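Local coordinates for alkylpurine DNA glycosylase AlkC (Pseudomonas fluorescens, PDB 5VHV), which excises alkylated purine bases from damaged DNA in base excision repair, without flipping the damaged nucleotide out of the helix, at residues Y25-A39 with R52-D64. Numbering follows the deposited sequence.
Sequences YPAFDAKGFLKHAKA and RVSESLHAVIPLD
R52 reaches the end of helix 30-38, where two bends in its chain turn the guanidinium edge to the carbonyls of A37 and A39. R52 NH1 donates to A39 O at 2.8 Å, nearly straight and in the guanidinium plane. Weak bonds run from NH2 to the same oxygen and from NH1 to A37 O. With R52 replaced by an alanine, these carbonyls would probably lose their charged donor and the last turn this tie to helix 46-60.

H36 fits as a knob among R52, E55, S56 and A59. H36 ND1 donates to S56 OG (2.9 Å), which lies 28° out of the imidazole plane. S56 OG in turn donates to R52 O, so the buried hydroxyl is used both ways. H36 CD2 and NE2 both lie 3.6 Å from A59 CB.

F33 is the next knob, set among V53, S56, L57 and V60. L57 CD2 lies 3.7 Å from F33 CE1 and also touches F28 CZ. V60 splits its methyls: CG1 packs on the G32 backbone, CG2 on F28 CE1. Two waters link V60 O to D29, one through N and one through OD2. Beyond them, L63 CD1 covers one face of Y25.

Segments 30-38 and 52-60 run roughly antiparallel (140°), with helix 11-24 also packing on F28 and F33, consistent with the stacked helical hairpins of a HEAT-like-repeat DNA glycosylase.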
loop_
_atom_site.group_PDB
_atom_site.type_symbol
_atom_site.label_atom_id
_atom_site.label_comp_id
_atom_site.label_asym_id
_atom_site.label_seq_id
_atom_site.Cartn_x
_atom_site.Cartn_y
_atom_site.Cartn_z
ATOM N N TYR A 25 18.825 14.733 -27.289
ATOM C CA TYR A 25 18.792 14.076 -28.597
ATOM C C TYR A 25 18.323 15.108 -29.606
ATOM O O TYR A 25 17.126 15.219 -29.897
ATOM C CB TYR A 25 17.865 12.864 -28.563
ATOM C CG TYR A 25 17.683 12.110 -29.861
ATOM C CD1 TYR A 25 18.715 12.001 -30.796
ATOM C CD2 TYR A 25 16.476 11.506 -30.150
ATOM C CE1 TYR A 25 18.536 11.294 -31.976
ATOM C CE2 TYR A 25 16.286 10.797 -31.336
ATOM C CZ TYR A 25 17.319 10.691 -32.235
ATOM O OH TYR A 25 17.109 9.979 -33.414
ATOM N N PRO A 26 19.247 15.904 -30.150
ATOM C CA PRO A 26 18.834 17.063 -30.960
ATOM C C PRO A 26 17.938 16.715 -32.135
ATOM O O PRO A 26 17.058 17.510 -32.478
ATOM C CB PRO A 26 20.179 17.651 -31.413
ATOM C CG PRO A 26 21.096 17.327 -30.302
ATOM C CD PRO A 26 20.674 15.966 -29.793
ATOM N N ALA A 27 18.112 15.547 -32.746
ATOM C CA ALA A 27 17.312 15.129 -33.890
ATOM C C ALA A 27 15.965 14.519 -33.493
ATOM O O ALA A 27 15.249 14.001 -34.354
ATOM C CB ALA A 27 18.109 14.130 -34.735
ATOM N N PHE A 28 15.588 14.596 -32.223
ATOM C CA PHE A 28 14.334 14.006 -31.756
ATOM C C PHE A 28 13.144 14.551 -32.535
ATOM O O PHE A 28 13.014 15.762 -32.746
ATOM C CB PHE A 28 14.158 14.315 -30.268
ATOM C CG PHE A 28 12.872 13.752 -29.644
ATOM C CD1 PHE A 28 12.579 12.393 -29.676
ATOM C CD2 PHE A 28 11.969 14.609 -29.007
ATOM C CE1 PHE A 28 11.399 11.884 -29.090
ATOM C CE2 PHE A 28 10.792 14.114 -28.422
ATOM C CZ PHE A 28 10.511 12.749 -28.461
ATOM N N ASP A 29 12.240 13.648 -32.921
ATOM C CA ASP A 29 11.015 14.026 -33.630
ATOM C C ASP A 29 9.975 14.473 -32.599
ATOM O O ASP A 29 9.017 13.773 -32.279
ATOM C CB ASP A 29 10.523 12.859 -34.480
ATOM C CG ASP A 29 9.259 13.179 -35.269
ATOM O OD1 ASP A 29 8.843 14.350 -35.319
ATOM O OD2 ASP A 29 8.665 12.238 -35.841
ATOM N N ALA A 30 10.180 15.683 -32.062
ATOM C CA ALA A 30 9.277 16.167 -31.019
ATOM C C ALA A 30 7.857 16.329 -31.547
ATOM O O ALA A 30 6.884 16.020 -30.846
ATOM C CB ALA A 30 9.777 17.497 -30.448
ATOM N N LYS A 31 7.724 16.831 -32.778
ATOM C CA LYS A 31 6.402 17.035 -33.362
ATOM C C LYS A 31 5.660 15.714 -33.500
ATOM O O LYS A 31 4.464 15.630 -33.205
ATOM C CB LYS A 31 6.548 17.731 -34.717
ATOM C CG LYS A 31 5.299 17.780 -35.570
ATOM C CD LYS A 31 5.502 18.748 -36.752
ATOM C CE LYS A 31 4.999 18.158 -38.057
ATOM N NZ LYS A 31 5.183 19.090 -39.219
ATOM N N GLY A 32 6.356 14.669 -33.959
ATOM C CA GLY A 32 5.731 13.361 -34.069
ATOM C C GLY A 32 5.393 12.770 -32.716
ATOM O O GLY A 32 4.347 12.137 -32.549
ATOM N N PHE A 33 6.263 12.989 -31.726
ATOM C CA PHE A 33 6.004 12.501 -30.380
ATOM C C PHE A 33 4.737 13.120 -29.823
ATOM O O PHE A 33 3.871 12.418 -29.283
ATOM C CB PHE A 33 7.199 12.802 -29.478
ATOM C CG PHE A 33 6.894 12.691 -28.006
ATOM C CD1 PHE A 33 6.876 11.453 -27.380
ATOM C CD2 PHE A 33 6.658 13.826 -27.246
ATOM C CE1 PHE A 33 6.614 11.355 -26.027
ATOM C CE2 PHE A 33 6.381 13.729 -25.892
ATOM C CZ PHE A 33 6.360 12.479 -25.288
ATOM N N LEU A 34 4.611 14.446 -29.957
ATOM C CA LEU A 34 3.452 15.134 -29.410
ATOM C C LEU A 34 2.178 14.707 -30.127
ATOM O O LEU A 34 1.144 14.484 -29.482
ATOM C CB LEU A 34 3.658 16.656 -29.503
ATOM C CG LEU A 34 4.708 17.205 -28.516
ATOM C CD1 LEU A 34 5.026 18.659 -28.828
ATOM C CD2 LEU A 34 4.243 17.069 -27.073
ATOM N N LYS A 35 2.232 14.585 -31.460
ATOM C CA LYS A 35 1.061 14.135 -32.199
ATOM C C LYS A 35 0.594 12.772 -31.696
ATOM O O LYS A 35 -0.602 12.547 -31.472
ATOM C CB LYS A 35 1.368 14.071 -33.692
ATOM C CG LYS A 35 0.174 13.672 -34.525
ATOM C CD LYS A 35 0.518 13.688 -36.015
ATOM C CE LYS A 35 -0.676 13.326 -36.880
ATOM N NZ LYS A 35 -0.272 13.240 -38.315
ATOM N N HIS A 36 1.540 11.847 -31.521
ATOM C CA HIS A 36 1.221 10.486 -31.087
ATOM C C HIS A 36 0.688 10.462 -29.658
ATOM O O HIS A 36 -0.289 9.764 -29.355
ATOM C CB HIS A 36 2.490 9.638 -31.217
ATOM C CG HIS A 36 2.271 8.154 -31.139
ATOM N ND1 HIS A 36 1.985 7.517 -29.958
ATOM C CD2 HIS A 36 2.323 7.184 -32.084
ATOM C CE1 HIS A 36 1.875 6.221 -30.168
ATOM N NE2 HIS A 36 2.087 5.986 -31.450
ATOM N N ALA A 37 1.332 11.204 -28.762
ATOM C CA ALA A 37 0.958 11.170 -27.354
ATOM C C ALA A 37 -0.393 11.840 -27.097
ATOM O O ALA A 37 -1.137 11.402 -26.207
ATOM C CB ALA A 37 2.041 11.845 -26.521
ATOM N N LYS A 38 -0.742 12.867 -27.874
ATOM C CA LYS A 38 -1.918 13.672 -27.576
ATOM C C LYS A 38 -3.219 13.063 -28.070
ATOM O O LYS A 38 -4.292 13.529 -27.668
ATOM C CB LYS A 38 -1.748 15.079 -28.170
ATOM C CG LYS A 38 -0.716 15.882 -27.408
ATOM C CD LYS A 38 -0.763 17.378 -27.724
ATOM C CE LYS A 38 -0.343 17.690 -29.121
ATOM N NZ LYS A 38 -0.323 19.183 -29.365
ATOM N N ALA A 39 -3.160 12.043 -28.920
ATOM C CA ALA A 39 -4.368 11.533 -29.562
ATOM C C ALA A 39 -5.269 10.877 -28.520
ATOM O O ALA A 39 -4.910 9.854 -27.925
ATOM C CB ALA A 39 -3.995 10.555 -30.675
ATOM N N ARG A 52 1.348 5.677 -22.481
ATOM C CA ARG A 52 1.321 6.333 -23.786
ATOM C C ARG A 52 2.623 7.084 -24.067
ATOM O O ARG A 52 3.132 7.038 -25.190
ATOM C CB ARG A 52 0.124 7.268 -23.876
ATOM C CG ARG A 52 0.062 8.136 -25.165
ATOM C CD ARG A 52 -0.197 7.320 -26.434
ATOM N NE ARG A 52 -1.567 6.808 -26.517
ATOM C CZ ARG A 52 -2.622 7.519 -26.882
ATOM N NH1 ARG A 52 -2.476 8.802 -27.189
ATOM N NH2 ARG A 52 -3.827 6.962 -26.927
ATOM N N VAL A 53 3.209 7.735 -23.056
ATOM C CA VAL A 53 4.458 8.464 -23.288
ATOM C C VAL A 53 5.548 7.510 -23.773
ATOM O O VAL A 53 6.294 7.808 -24.709
ATOM C CB VAL A 53 4.897 9.214 -22.018
ATOM C CG1 VAL A 53 6.304 9.763 -22.187
ATOM C CG2 VAL A 53 3.912 10.346 -21.697
ATOM N N SER A 54 5.670 6.358 -23.125
ATOM C CA SER A 54 6.655 5.361 -23.530
ATOM C C SER A 54 6.397 4.863 -24.947
ATOM O O SER A 54 7.328 4.755 -25.763
ATOM C CB SER A 54 6.640 4.197 -22.530
ATOM O OG SER A 54 7.311 3.055 -23.015
ATOM N N GLU A 55 5.136 4.566 -25.267
ATOM C CA GLU A 55 4.785 4.105 -26.603
ATOM C C GLU A 55 5.089 5.168 -27.648
ATOM O O GLU A 55 5.521 4.856 -28.763
ATOM C CB GLU A 55 3.304 3.745 -26.666
ATOM C CG GLU A 55 2.930 2.627 -25.729
ATOM C CD GLU A 55 1.432 2.483 -25.558
ATOM O OE1 GLU A 55 0.695 3.226 -26.235
ATOM O OE2 GLU A 55 0.992 1.612 -24.769
ATOM N N SER A 56 4.805 6.426 -27.323
ATOM C CA SER A 56 5.028 7.498 -28.281
ATOM C C SER A 56 6.507 7.673 -28.554
ATOM O O SER A 56 6.912 7.892 -29.705
ATOM C CB SER A 56 4.431 8.802 -27.759
ATOM O OG SER A 56 3.042 8.656 -27.517
ATOM N N LEU A 57 7.330 7.574 -27.510
ATOM C CA LEU A 57 8.772 7.623 -27.716
ATOM C C LEU A 57 9.214 6.486 -28.624
ATOM O O LEU A 57 9.957 6.697 -29.588
ATOM C CB LEU A 57 9.510 7.563 -26.378
ATOM C CG LEU A 57 9.364 8.810 -25.506
ATOM C CD1 LEU A 57 9.859 8.505 -24.103
ATOM C CD2 LEU A 57 10.091 9.993 -26.103
ATOM N N HIS A 58 8.750 5.265 -28.343
ATOM C CA HIS A 58 9.144 4.133 -29.175
ATOM C C HIS A 58 8.694 4.308 -30.619
ATOM O O HIS A 58 9.389 3.864 -31.549
ATOM C CB HIS A 58 8.583 2.828 -28.609
ATOM C CG HIS A 58 9.192 1.619 -29.229
ATOM N ND1 HIS A 58 8.709 1.047 -30.389
ATOM C CD2 HIS A 58 10.288 0.908 -28.880
ATOM C CE1 HIS A 58 9.477 0.017 -30.710
ATOM N NE2 HIS A 58 10.440 -0.087 -29.813
ATOM N N ALA A 59 7.541 4.944 -30.829
ATOM C CA ALA A 59 7.006 5.081 -32.183
ATOM C C ALA A 59 7.827 6.038 -33.045
ATOM O O ALA A 59 7.868 5.873 -34.269
ATOM C CB ALA A 59 5.553 5.543 -32.139
ATOM N N VAL A 60 8.494 7.029 -32.453
ATOM C CA VAL A 60 9.111 8.086 -33.245
ATOM C C VAL A 60 10.635 8.106 -33.182
ATOM O O VAL A 60 11.247 8.875 -33.942
ATOM C CB VAL A 60 8.547 9.470 -32.864
ATOM C CG1 VAL A 60 7.017 9.449 -32.909
ATOM C CG2 VAL A 60 9.046 9.928 -31.503
ATOM N N ILE A 61 11.270 7.294 -32.345
ATOM C CA ILE A 61 12.722 7.324 -32.178
ATOM C C ILE A 61 13.336 6.281 -33.111
ATOM O O ILE A 61 13.087 5.078 -32.925
ATOM C CB ILE A 61 13.130 7.067 -30.727
ATOM C CG1 ILE A 61 12.719 8.273 -29.871
ATOM C CG2 ILE A 61 14.619 6.786 -30.627
ATOM C CD1 ILE A 61 12.963 8.116 -28.360
ATOM N N PRO A 62 14.168 6.676 -34.074
ATOM C CA PRO A 62 14.680 5.694 -35.041
ATOM C C PRO A 62 15.951 4.995 -34.595
ATOM O O PRO A 62 16.840 4.720 -35.404
ATOM C CB PRO A 62 14.940 6.550 -36.283
ATOM C CG PRO A 62 15.364 7.846 -35.699
ATOM C CD PRO A 62 14.474 8.055 -34.508
ATOM N N LEU A 63 16.067 4.727 -33.308
ATOM C CA LEU A 63 17.244 4.091 -32.743
ATOM C C LEU A 63 16.850 2.742 -32.161
ATOM O O LEU A 63 15.674 2.477 -31.889
ATOM C CB LEU A 63 17.874 4.965 -31.650
ATOM C CG LEU A 63 18.218 6.400 -32.065
ATOM C CD1 LEU A 63 18.735 7.186 -30.870
ATOM C CD2 LEU A 63 19.225 6.429 -33.199
ATOM N N ASP A 64 17.843 1.885 -31.963
ATOM C CA ASP A 64 17.551 0.589 -31.371
ATOM C C ASP A 64 17.397 0.710 -29.859
ATOM O O ASP A 64 17.439 1.801 -29.277
ATOM C CB ASP A 64 18.622 -0.423 -31.767
ATOM C CG ASP A 64 19.995 -0.125 -31.177
ATOM O OD1 ASP A 64 20.126 0.677 -30.226
ATOM O OD2 ASP A 64 20.964 -0.723 -31.679
HETATM O O HOH W 1 13.050 10.817 -32.993
HETATM O O HOH W 2 10.246 9.985 -36.216
#